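Long-range contacts in dTDP-4-dehydrorhamnose 3-epimerase (Streptomyces niveus, PDB 2C0Z), which catalyses the 3-epimerisation of a dTDP-4-keto-6-deoxy sugar, acting together with NovU in the biosynthesis of the aminocoumarin antibiotic novobiocin: residues 157-162 against 181-186; 91-96 against 105-110; 70-75 against 191-196; 129-134 against 166-171. All coordinates share one frame; numbering follows the deposited sequence.

Contact 1. Residues 157-162 against 181-186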
loop_
_atom_site.group_PDB
_atom_site.type_symbol
_atom_site.label_atom_id
_atom_site.label_comp_id
_atom_site.label_asym_id
_atom_site.label_seq_id
_atom_site.Cartn_x
_atom_site.Cartn_y
_atom_site.Cartn_z
ATOM N N PRO A 157 -15.945 5.938 19.496
ATOM C CA PRO A 157 -16.104 6.849 18.349
ATOM C C PRO A 157 -17.342 7.744 18.407
ATOM O O PRO A 157 -17.409 8.724 17.669
ATOM C CB PRO A 157 -16.157 5.890 17.152
ATOM C CG PRO A 157 -16.641 4.641 17.686
ATOM C CD PRO A 157 -16.127 4.522 19.115
ATOM N N LEU A 158 -18.288 7.442 19.307
ATOM C CA LEU A 158 -19.426 8.321 19.542
ATOM C C LEU A 158 -19.244 9.176 20.807
ATOM O O LEU A 158 -20.211 9.749 21.330
ATOM C CB LEU A 158 -20.731 7.498 19.604
ATOM C CG LEU A 158 -20.983 6.558 18.424
ATOM C CD1 LEU A 158 -22.367 5.887 18.593
ATOM C CD2 LEU A 158 -20.913 7.250 17.127
ATOM N N ASP A 159 -17.998 9.329 21.260
ATOM C CA ASP A 159 -17.670 10.176 22.411
ATOM C C ASP A 159 -18.312 11.577 22.284
ATOM O O ASP A 159 -18.269 12.189 21.209
ATOM C CB ASP A 159 -16.163 10.355 22.527
ATOM C CG ASP A 159 -15.804 11.286 23.630
ATOM O OD1 ASP A 159 -15.744 10.807 24.776
ATOM O OD2 ASP A 159 -15.634 12.519 23.456
ATOM N N PRO A 160 -18.900 12.096 23.369
ATOM C CA PRO A 160 -19.591 13.391 23.314
ATOM C C PRO A 160 -18.721 14.673 23.277
ATOM O O PRO A 160 -19.233 15.719 22.837
ATOM C CB PRO A 160 -20.452 13.366 24.586
ATOM C CG PRO A 160 -19.682 12.548 25.521
ATOM C CD PRO A 160 -19.017 11.453 24.690
ATOM N N GLU A 161 -17.496 14.630 23.778
ATOM C CA GLU A 161 -16.570 15.758 23.633
ATOM C C GLU A 161 -16.151 15.892 22.174
ATOM O O GLU A 161 -16.051 17.006 21.652
ATOM C CB GLU A 161 -15.317 15.599 24.512
ATOM C CG GLU A 161 -15.507 15.777 25.999
ATOM C CD GLU A 161 -14.204 15.634 26.743
ATOM O OE1 GLU A 161 -13.800 14.490 27.031
ATOM O OE2 GLU A 161 -13.575 16.669 27.061
ATOM N N LEU A 162 -15.875 14.764 21.513
ATOM C CA LEU A 162 -15.500 14.797 20.105
ATOM C C LEU A 162 -16.709 15.096 19.228
ATOM O O LEU A 162 -16.627 15.920 18.328
ATOM C CB LEU A 162 -14.848 13.457 19.703
ATOM C CG LEU A 162 -13.630 13.026 20.527
ATOM C CD1 LEU A 162 -13.156 11.657 20.090
ATOM C CD2 LEU A 162 -12.465 14.020 20.424
ATOM N N LEU A 181 -13.819 3.170 26.127
ATOM C CA LEU A 181 -13.957 4.280 27.062
ATOM C C LEU A 181 -14.268 5.566 26.341
ATOM O O LEU A 181 -13.783 5.822 25.237
ATOM C CB LEU A 181 -12.664 4.489 27.834
ATOM C CG LEU A 181 -12.230 3.423 28.839
ATOM C CD1 LEU A 181 -11.111 3.947 29.684
ATOM C CD2 LEU A 181 -13.335 2.980 29.663
ATOM N N LEU A 182 -15.076 6.394 26.983
ATOM C CA LEU A 182 -15.148 7.812 26.626
ATOM C C LEU A 182 -13.788 8.464 26.752
ATOM O O LEU A 182 -12.940 8.037 27.529
ATOM C CB LEU A 182 -16.133 8.540 27.503
ATOM C CG LEU A 182 -17.547 8.003 27.439
ATOM C CD1 LEU A 182 -18.436 8.926 28.260
ATOM C CD2 LEU A 182 -18.031 7.921 26.025
ATOM N N LEU A 183 -13.585 9.523 25.970
ATOM C CA LEU A 183 -12.337 10.275 26.019
ATOM C C LEU A 183 -11.972 10.696 27.464
ATOM O O LEU A 183 -10.862 10.493 27.894
ATOM C CB LEU A 183 -12.416 11.498 25.096
ATOM C CG LEU A 183 -11.158 12.366 25.033
ATOM C CD1 LEU A 183 -10.062 11.594 24.312
ATOM C CD2 LEU A 183 -11.449 13.686 24.358
ATOM N N ALA A 184 -12.935 11.254 28.183
ATOM C CA ALA A 184 -12.709 11.732 29.544
ATOM C C ALA A 184 -12.431 10.581 30.507
ATOM O O ALA A 184 -11.646 10.750 31.458
ATOM C CB ALA A 184 -13.914 12.543 30.023
ATOM N N GLU A 185 -13.045 9.417 30.247
ATOM C CA GLU A 185 -12.767 8.224 31.046
ATOM C C GLU A 185 -11.330 7.734 30.840
ATOM O O GLU A 185 -10.652 7.334 31.781
ATOM C CB GLU A 185 -13.787 7.117 30.755
ATOM C CG GLU A 185 -15.190 7.446 31.188
ATOM C CD GLU A 185 -16.227 6.471 30.665
ATOM O OE1 GLU A 185 -15.939 5.673 29.724
ATOM O OE2 GLU A 185 -17.362 6.508 31.193
ATOM N N ALA A 186 -10.865 7.730 29.590
ATOM C CA ALA A 186 -9.507 7.341 29.276
ATOM C C ALA A 186 -8.535 8.308 29.908
ATOM O O ALA A 186 -7.541 7.917 30.498
ATOM C CB ALA A 186 -9.322 7.312 27.765
HETATM O O HOH W 1 -15.479 12.308 27.015
#

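Contact 2. Residues 91-96 against 105-110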
loop_
_atom_site.group_PDB
_atom_site.type_symbol
_atom_site.label_atom_id
_atom_site.label_comp_id
_atom_site.label_asym_id
_atom_site.label_seq_id
_atom_site.Cartn_x
_atom_site.Cartn_y
_atom_site.Cartn_z
ATOM N N PHE A 91 -14.834 8.490 5.030
ATOM C CA PHE A 91 -14.634 9.687 5.801
ATOM C C PHE A 91 -13.606 9.318 6.863
ATOM O O PHE A 91 -13.903 8.556 7.792
ATOM C CB PHE A 91 -15.964 10.113 6.414
ATOM C CG PHE A 91 -15.904 11.409 7.187
ATOM C CD1 PHE A 91 -15.695 12.606 6.521
ATOM C CD2 PHE A 91 -16.071 11.421 8.578
ATOM C CE1 PHE A 91 -15.671 13.832 7.227
ATOM C CE2 PHE A 91 -16.088 12.636 9.286
ATOM C CZ PHE A 91 -15.865 13.832 8.604
ATOM N N ASP A 92 -12.399 9.841 6.721
ATOM C CA ASP A 92 -11.281 9.498 7.593
ATOM C C ASP A 92 -11.111 10.557 8.665
ATOM O O ASP A 92 -11.114 11.753 8.378
ATOM C CB ASP A 92 -10.003 9.418 6.756
ATOM C CG ASP A 92 -8.866 8.857 7.534
ATOM O OD1 ASP A 92 -8.828 7.602 7.624
ATOM O OD2 ASP A 92 -8.042 9.588 8.137
ATOM N N VAL A 93 -10.939 10.131 9.899
ATOM C CA VAL A 93 -10.882 11.067 11.043
ATOM C C VAL A 93 -9.636 10.859 11.859
ATOM O O VAL A 93 -9.284 9.725 12.255
ATOM C CB VAL A 93 -12.138 10.912 11.924
ATOM C CG1 VAL A 93 -12.089 11.768 13.187
ATOM C CG2 VAL A 93 -13.356 11.266 11.122
ATOM N N VAL A 94 -8.955 11.962 12.121
ATOM C CA VAL A 94 -7.846 11.981 13.066
ATOM C C VAL A 94 -8.289 12.743 14.312
ATOM O O VAL A 94 -9.062 13.720 14.245
ATOM C CB VAL A 94 -6.551 12.585 12.479
ATOM C CG1 VAL A 94 -5.979 11.696 11.375
ATOM C CG2 VAL A 94 -6.791 13.973 11.925
ATOM N N VAL A 95 -7.802 12.285 15.455
ATOM C CA VAL A 95 -8.212 12.844 16.753
ATOM C C VAL A 95 -6.968 13.100 17.563
ATOM O O VAL A 95 -6.140 12.205 17.723
ATOM C CB VAL A 95 -9.104 11.878 17.507
ATOM C CG1 VAL A 95 -9.538 12.503 18.873
ATOM C CG2 VAL A 95 -10.297 11.493 16.627
ATOM N N ASP A 96 -6.800 14.324 18.045
ATOM C CA ASP A 96 -5.653 14.609 18.891
ATOM C C ASP A 96 -5.900 14.140 20.297
ATOM O O ASP A 96 -6.662 14.767 21.015
ATOM C CB ASP A 96 -5.347 16.098 18.874
ATOM C CG ASP A 96 -3.984 16.431 19.414
ATOM O OD1 ASP A 96 -3.365 15.593 20.125
ATOM O OD2 ASP A 96 -3.456 17.534 19.152
ATOM N N GLY A 105 -8.393 16.841 22.055
ATOM C CA GLY A 105 -9.831 16.638 21.947
ATOM C C GLY A 105 -10.495 17.226 20.722
ATOM O O GLY A 105 -11.742 17.301 20.652
ATOM N N CYS A 106 -9.667 17.674 19.778
ATOM C CA CYS A 106 -10.143 18.120 18.482
ATOM C C CYS A 106 -10.009 16.982 17.489
ATOM O O CYS A 106 -9.187 16.072 17.651
ATOM C CB CYS A 106 -9.326 19.299 17.964
ATOM S SG CYS A 106 -9.383 20.732 19.069
ATOM N N TRP A 107 -10.832 17.062 16.458
ATOM C CA TRP A 107 -10.720 16.113 15.349
ATOM C C TRP A 107 -10.781 16.803 13.998
ATOM O O TRP A 107 -11.150 17.959 13.875
ATOM C CB TRP A 107 -11.804 15.044 15.492
ATOM C CG TRP A 107 -13.206 15.518 15.324
ATOM C CD1 TRP A 107 -14.059 15.968 16.329
ATOM C CD2 TRP A 107 -13.985 15.560 14.111
ATOM N NE1 TRP A 107 -15.271 16.314 15.795
ATOM C CE2 TRP A 107 -15.264 16.070 14.442
ATOM C CE3 TRP A 107 -13.732 15.222 12.772
ATOM C CZ2 TRP A 107 -16.270 16.272 13.489
ATOM C CZ3 TRP A 107 -14.752 15.422 11.820
ATOM C CH2 TRP A 107 -16.000 15.926 12.179
ATOM N N GLU A 108 -10.377 16.073 12.980
ATOM C CA GLU A 108 -10.465 16.563 11.618
ATOM C C GLU A 108 -10.762 15.399 10.704
ATOM O O GLU A 108 -10.138 14.361 10.797
ATOM C CB GLU A 108 -9.191 17.279 11.187
ATOM C CG GLU A 108 -9.336 17.987 9.848
ATOM C CD GLU A 108 -8.246 19.012 9.583
ATOM O OE1 GLU A 108 -7.452 19.338 10.490
ATOM O OE2 GLU A 108 -8.197 19.516 8.441
ATOM N N GLY A 109 -11.723 15.613 9.821
ATOM C CA GLY A 109 -12.127 14.616 8.846
ATOM C C GLY A 109 -11.619 14.978 7.464
ATOM O O GLY A 109 -11.579 16.155 7.087
ATOM N N THR A 110 -11.223 13.948 6.718
ATOM C CA THR A 110 -10.723 14.072 5.352
ATOM C C THR A 110 -11.415 13.016 4.502
ATOM O O THR A 110 -11.532 11.871 4.915
ATOM C CB THR A 110 -9.190 13.776 5.321
ATOM O OG1 THR A 110 -8.484 14.684 6.200
ATOM C CG2 THR A 110 -8.595 14.041 3.975
HETATM O O HOH W 2 -8.377 12.750 8.427
#

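Contact 3. Residues 70-75 against 191-196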
loop_
_atom_site.group_PDB
_atom_site.type_symbol
_atom_site.label_atom_id
_atom_site.label_comp_id
_atom_site.label_asym_id
_atom_site.label_seq_id
_atom_site.Cartn_x
_atom_site.Cartn_y
_atom_site.Cartn_z
ATOM N N ILE A 70 -12.069 5.026 17.856
ATOM C CA ILE A 70 -10.858 5.811 17.543
ATOM C C ILE A 70 -9.677 5.088 18.179
ATOM O O ILE A 70 -9.622 4.941 19.401
ATOM C CB ILE A 70 -10.984 7.240 18.126
ATOM C CG1 ILE A 70 -12.210 7.972 17.565
ATOM C CG2 ILE A 70 -9.670 8.013 17.917
ATOM C CD1 ILE A 70 -12.272 8.087 16.052
ATOM N N HIS A 71 -8.759 4.595 17.362
ATOM C CA HIS A 71 -7.670 3.734 17.841
ATOM C C HIS A 71 -6.365 4.492 17.908
ATOM O O HIS A 71 -6.133 5.381 17.126
ATOM C CB HIS A 71 -7.549 2.520 16.945
ATOM C CG HIS A 71 -8.786 1.676 16.921
ATOM N ND1 HIS A 71 -9.034 0.734 15.948
ATOM C CD2 HIS A 71 -9.852 1.653 17.754
ATOM C CE1 HIS A 71 -10.210 0.177 16.188
ATOM N NE2 HIS A 71 -10.729 0.718 17.273
ATOM N N PHE A 72 -5.510 4.111 18.844
ATOM C CA PHE A 72 -4.190 4.702 19.010
ATOM C C PHE A 72 -3.269 3.718 19.679
ATOM O O PHE A 72 -3.706 2.692 20.212
ATOM C CB PHE A 72 -4.228 6.014 19.814
ATOM C CG PHE A 72 -4.591 5.830 21.262
ATOM C CD1 PHE A 72 -5.908 5.657 21.636
ATOM C CD2 PHE A 72 -3.608 5.794 22.240
ATOM C CE1 PHE A 72 -6.268 5.491 22.948
ATOM C CE2 PHE A 72 -3.969 5.620 23.569
ATOM C CZ PHE A 72 -5.318 5.462 23.909
ATOM N N VAL A 73 -1.990 4.064 19.650
ATOM C CA VAL A 73 -0.943 3.283 20.297
ATOM C C VAL A 73 -0.272 4.114 21.397
ATOM O O VAL A 73 0.051 5.295 21.218
ATOM C CB VAL A 73 0.083 2.780 19.245
ATOM C CG1 VAL A 73 1.251 2.121 19.927
ATOM C CG2 VAL A 73 -0.597 1.823 18.247
ATOM N N ASP A 74 -0.061 3.488 22.556
ATOM C CA ASP A 74 0.605 4.142 23.668
ATOM C C ASP A 74 1.931 4.752 23.261
ATOM O O ASP A 74 2.645 4.195 22.419
ATOM C CB ASP A 74 0.893 3.121 24.794
ATOM C CG ASP A 74 -0.359 2.526 25.380
ATOM O OD1 ASP A 74 -1.455 3.081 25.166
ATOM O OD2 ASP A 74 -0.363 1.465 26.037
ATOM N N VAL A 75 2.266 5.887 23.875
ATOM C CA VAL A 75 3.549 6.550 23.669
ATOM C C VAL A 75 4.293 6.658 25.010
ATOM O O VAL A 75 3.777 7.276 25.921
ATOM C CB VAL A 75 3.372 7.968 23.081
ATOM C CG1 VAL A 75 4.700 8.538 22.614
ATOM C CG2 VAL A 75 2.304 7.950 21.922
ATOM N N LEU A 191 -4.740 6.982 30.683
ATOM C CA LEU A 191 -4.526 6.062 29.572
ATOM C C LEU A 191 -4.118 6.793 28.288
ATOM O O LEU A 191 -3.728 6.168 27.298
ATOM C CB LEU A 191 -5.790 5.233 29.343
ATOM C CG LEU A 191 -6.136 4.437 30.602
ATOM C CD1 LEU A 191 -7.434 3.717 30.395
ATOM C CD2 LEU A 191 -5.015 3.407 30.929
ATOM N N LEU A 192 -4.181 8.113 28.288
ATOM C CA LEU A 192 -3.896 8.857 27.061
ATOM C C LEU A 192 -2.451 9.291 26.978
ATOM O O LEU A 192 -1.815 9.519 27.997
ATOM C CB LEU A 192 -4.818 10.070 26.943
ATOM C CG LEU A 192 -6.309 9.763 26.841
ATOM C CD1 LEU A 192 -7.086 11.037 26.666
ATOM C CD2 LEU A 192 -6.596 8.805 25.668
ATOM N N PRO A 193 -1.951 9.452 25.748
ATOM C CA PRO A 193 -0.630 9.987 25.504
ATOM C C PRO A 193 -0.508 11.427 26.025
ATOM O O PRO A 193 -1.507 12.113 26.044
ATOM C CB PRO A 193 -0.537 9.981 23.968
ATOM C CG PRO A 193 -1.593 9.089 23.502
ATOM C CD PRO A 193 -2.677 9.191 24.487
ATOM N N THR A 194 0.694 11.866 26.399
ATOM C CA THR A 194 0.922 13.257 26.754
ATOM C C THR A 194 1.644 13.971 25.611
ATOM O O THR A 194 2.517 13.418 24.956
ATOM C CB THR A 194 1.666 13.413 28.098
ATOM O OG1 THR A 194 3.065 13.196 27.924
ATOM C CG2 THR A 194 1.191 12.370 29.094
ATOM N N TYR A 195 1.245 15.202 25.350
ATOM C CA TYR A 195 1.831 15.983 24.274
ATOM C C TYR A 195 3.343 16.153 24.448
ATOM O O TYR A 195 4.087 15.984 23.483
ATOM C CB TYR A 195 1.108 17.320 24.224
ATOM C CG TYR A 195 1.591 18.307 23.206
ATOM C CD1 TYR A 195 1.534 18.039 21.834
ATOM C CD2 TYR A 195 2.071 19.538 23.612
ATOM C CE1 TYR A 195 1.964 18.956 20.911
ATOM C CE2 TYR A 195 2.499 20.459 22.690
ATOM C CZ TYR A 195 2.452 20.173 21.357
ATOM O OH TYR A 195 2.899 21.120 20.474
ATOM N N ALA A 196 3.801 16.419 25.666
ATOM C CA ALA A 196 5.251 16.583 25.894
ATOM C C ALA A 196 6.042 15.344 25.460
ATOM O O ALA A 196 7.116 15.460 24.855
ATOM C CB ALA A 196 5.525 16.878 27.365
HETATM O O HOH W 3 -3.701 3.502 26.959
HETATM O O HOH W 4 -1.416 6.045 25.858
HETATM O O HOH W 5 2.742 9.691 26.611
#

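Contact 4. Residues 129-134 against 166-171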
loop_
_atom_site.group_PDB
_atom_site.type_symbol
_atom_site.label_atom_id
_atom_site.label_comp_id
_atom_site.label_asym_id
_atom_site.label_seq_id
_atom_site.Cartn_x
_atom_site.Cartn_y
_atom_site.Cartn_z
ATOM N N GLY A 129 -9.778 6.975 13.101
ATOM C CA GLY A 129 -10.998 6.268 12.820
ATOM C C GLY A 129 -11.497 6.587 11.424
ATOM O O GLY A 129 -10.980 7.479 10.738
ATOM N N PHE A 130 -12.526 5.866 10.989
ATOM C CA PHE A 130 -13.132 6.173 9.701
ATOM C C PHE A 130 -14.514 5.568 9.583
ATOM O O PHE A 130 -14.873 4.654 10.323
ATOM C CB PHE A 130 -12.251 5.646 8.555
ATOM C CG PHE A 130 -12.202 4.160 8.462
ATOM C CD1 PHE A 130 -11.299 3.435 9.210
ATOM C CD2 PHE A 130 -13.016 3.488 7.564
ATOM C CE1 PHE A 130 -11.217 2.052 9.105
ATOM C CE2 PHE A 130 -12.949 2.088 7.448
ATOM C CZ PHE A 130 -12.040 1.380 8.226
ATOM N N CYS A 131 -15.253 6.070 8.601
ATOM C CA CYS A 131 -16.574 5.568 8.230
ATOM C C CYS A 131 -16.539 5.281 6.721
ATOM O O CYS A 131 -16.241 6.175 5.959
ATOM C CB CYS A 131 -17.614 6.647 8.496
ATOM S SG CYS A 131 -19.282 6.106 8.166
ATOM N N ALA A 132 -16.906 4.084 6.284
ATOM C CA ALA A 132 -17.074 3.791 4.868
ATOM C C ALA A 132 -18.296 4.520 4.308
ATOM O O ALA A 132 -19.391 4.373 4.839
ATOM C CB ALA A 132 -17.218 2.301 4.649
ATOM N N ILE A 133 -18.093 5.294 3.245
ATOM C CA ILE A 133 -19.141 6.034 2.555
ATOM C C ILE A 133 -19.698 5.186 1.420
ATOM O O ILE A 133 -20.930 5.134 1.186
ATOM C CB ILE A 133 -18.562 7.355 1.971
ATOM C CG1 ILE A 133 -18.125 8.323 3.058
ATOM C CG2 ILE A 133 -19.566 8.005 1.024
ATOM C CD1 ILE A 133 -17.215 9.463 2.493
ATOM N N SER A 134 -18.803 4.513 0.710
ATOM C CA SER A 134 -19.205 3.646 -0.388
ATOM C C SER A 134 -19.757 2.367 0.155
ATOM O O SER A 134 -19.606 2.041 1.312
ATOM C CB SER A 134 -18.039 3.351 -1.326
ATOM O OG SER A 134 -16.898 2.911 -0.633
ATOM N N TRP A 166 -20.071 11.670 11.871
ATOM C CA TRP A 166 -19.995 10.496 10.993
ATOM C C TRP A 166 -21.101 10.564 9.958
ATOM O O TRP A 166 -22.258 10.770 10.333
ATOM C CB TRP A 166 -20.158 9.219 11.815
ATOM C CG TRP A 166 -19.104 9.012 12.851
ATOM C CD1 TRP A 166 -19.289 9.012 14.196
ATOM C CD2 TRP A 166 -17.693 8.757 12.644
ATOM N NE1 TRP A 166 -18.096 8.798 14.849
ATOM C CE2 TRP A 166 -17.101 8.620 13.927
ATOM C CE3 TRP A 166 -16.875 8.629 11.517
ATOM C CZ2 TRP A 166 -15.726 8.367 14.108
ATOM C CZ3 TRP A 166 -15.503 8.357 11.705
ATOM C CH2 TRP A 166 -14.947 8.264 12.991
ATOM N N PRO A 167 -20.768 10.382 8.687
ATOM C CA PRO A 167 -21.770 10.471 7.604
ATOM C C PRO A 167 -22.572 9.181 7.466
ATOM O O PRO A 167 -22.533 8.517 6.420
ATOM C CB PRO A 167 -20.906 10.735 6.370
ATOM C CG PRO A 167 -19.651 9.980 6.637
ATOM C CD PRO A 167 -19.415 10.149 8.143
ATOM N N THR A 168 -23.236 8.797 8.546
ATOM C CA THR A 168 -24.203 7.710 8.553
ATOM C C THR A 168 -25.137 7.942 9.722
ATOM O O THR A 168 -24.736 8.495 10.760
ATOM C CB THR A 168 -23.522 6.328 8.648
ATOM O OG1 THR A 168 -24.513 5.295 8.774
ATOM C CG2 THR A 168 -22.674 6.185 9.905
ATOM N N GLY A 169 -26.391 7.551 9.526
ATOM C CA GLY A 169 -27.394 7.643 10.569
ATOM C C GLY A 169 -27.283 6.472 11.522
ATOM O O GLY A 169 -27.588 6.599 12.699
ATOM N N THR A 170 -26.840 5.333 10.998
ATOM C CA THR A 170 -26.740 4.090 11.762
ATOM C C THR A 170 -25.308 3.541 11.712
ATOM O O THR A 170 -25.016 2.631 10.912
ATOM C CB THR A 170 -27.747 3.041 11.184
ATOM N N PRO A 171 -24.403 4.120 12.508
ATOM C CA PRO A 171 -23.036 3.591 12.621
ATOM C C PRO A 171 -22.969 2.120 13.042
ATOM O O PRO A 171 -23.566 1.711 14.024
ATOM C CB PRO A 171 -22.384 4.495 13.679
ATOM C CG PRO A 171 -23.504 5.266 14.315
ATOM C CD PRO A 171 -24.583 5.351 13.299
HETATM O O HOH W 6 -21.850 5.918 5.497
#

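Contact 1. Residues 157-162 against 181-186
D159 CA and L182 CA are 5.5 Å apart, the closest CA pair between the segments, where the turn 157-162 meets the helix that starts at L183, with L182 at the N-cap position. D159 CG stands anti to the backbone N (chi1 176°). D159 OD1 accepts from L183 N at 2.8 Å, with the donor 52° above the carboxylate plane, while D159 OD2 uses its anti lone pair for L162 N at 3.0 Å. One water donates to D159 OD1 and to E161 OE1 and accepts from A184 N, the last at 3.0 Å from the water oxygen. Two N-H groups of the first helical turn are thus served by the other segment, one directly and one through solvent. Apolar groups flank this junction: P160 CD lies 3.9 Å from L182 CD2, and L162 CD2 meets L183 CD2 at 4.1 Å, the two leucine side chains crossing at about a right angle. L183 also packs on L97 and Y104. The bond from L162 N, three residues after the aspartate, makes an Asx motif, here combined with a contact to a helix N-terminus at the periphery of the cupin fold, about 18 Å from the centre of the chain to the centre of the contact.

Contact 2. Residues 91-96 against 105-110
Strands 89-96 and 107-113 form an antiparallel hairpin at one margin of the five-stranded sheet of this RmlC-like cupin; the axes of strands 91-96 and 107-110 make 156°. D92 with T110 and V94 with E108 are hydrogen-bonded pairs; in the first, T110 N reaches D92 O at 2.8 Å. V93 with G109 and V95 with W107 are non-hydrogen-bonded pairs, and V93 CA comes within 4.4 Å of G109 CA. Two further backbone bonds, D96 N to C106 O at 3.0 Å and G105 N to D96 O, lie toward the connecting loop. On the face of V93 and V95, the W107 chi1 of 67° places CG nearer to V93 CG1 than to either V95 methyl. The six-membered ring of W107 meets F91 edge to edge, CZ3 to CZ at 3.8 Å, and V93 CG1 lies 3.8 Å from W107 CE3. F91 CZ is also 3.8 Å from G109 CA. The opposite face, with D92, V94 and T110, is polar at one end: a water oxygen lies 3.0 Å from T110 OG1 and 2.9 Å from D92 O. D92 OD1 bonds to H128 NE2, a substrate-binding residue by similarity. The hairpin therefore joins an apolar face to one whose aspartate probably orients, and may polarise, that imidazole.

Contact 3. Residues 70-75 against 191-196
F72 meets P193 and L192 through the far end of its ring: CE2 lies 3.9 Å from P193 CD, and CZ is 4.0 Å from L192 CD2. Near the plane of the ring, at its edge, is L191 O, 3.8 Å from F72 CE2. Farther along the chain V75 CG2 packs on P193 CB at 4.0 Å, the two side chains crossing at about a right angle, so the proline is touched by both F72 and V75. No direct hydrogen bond joins the segments; water supplies the polar links. Two waters each donate to D74 OD1 and to L191 O, both 2.7 Å from that carbonyl oxygen, and a third donates to V75 O while accepting from T194 N at 3.0 Å. In the next shell, H153 ND1 bonds to D74 OD1, L97 packs on F72, and L192 rests on L183 and A186 of helix 183-188. T194 is the N-cap of helix 195-198; its side chain caps a backbone N just past the segment, and OG1 also bonds to T197 OG1. The arrangement is a C-terminal tail laid against the end of a cupin sheet strand, the strand that also carries H71, the proton acceptor by similarity.

Contact 4. Residues 129-134 against 166-171
C131 and W166 form the close part of this contact, where strand 126-132 meets the loop 166-171. The benzenoid part of the indole touches three successive residues: W166 CE3 lies 3.7 Å from C131 CB, and W166 CZ3 is 3.6 Å from F130 C. At G129 the approach is at the ring edge, near its plane, W166 CH2 being 4.1 Å from G129 C. The cysteine SG is anti to its backbone N (chi1 -177°) and meets T168 CG2 at 3.8 Å, while P167 CD packs 4.0 Å from C131 CB.

Toward the end of the strand the fit becomes sparser. I133 CG1 and P167 CG are 4.2 Å apart, and P167 is exposed. Here a water takes over, donating to A132 O and to P167 O, the latter at 2.8 Å, with no direct hydrogen bond between the segments. The loop is shaped by its own turns: P167 is the centre of an inverse gamma turn, and T168 OG1 accepts from T170 N in an ST turn. Outside the contact, W166 NE1 bonds to P157 O, which ties the indole to the preceding part of the loop, and V67 and V93 of the neighbouring strands also touch W166. F130 points away from the loop and packs on Y141, the proton donor by similarity. The chemistry is thus mainly apolar contact around the buried C131 and W166, with the sulfur also meeting the methyl of the partly exposed T168, and with water joining two carbonyl oxygens that could not bond to each other.

Overall arrangement
From the N terminus, strand 67-73 opens contact 3, which closes only at residues 191-196 and so encloses the other three. Within that span contact 2 closes first, as a short hairpin between 91-96 and 105-110. Contact 4 then opens at 129-134, and contact 1 opens at 157-162 before contact 4 closes at 166-171; contact 1 closes last of these, at 181-186, so the two cross. Contacts 2, 3 and 4 all reach the five-stranded sheet, whose strand 126-132 lies between 89-96 and 67-73. Contact 1 joins the loop after strand 152-154 to helix 183-188, and its L162 packs on V95 of contact 2.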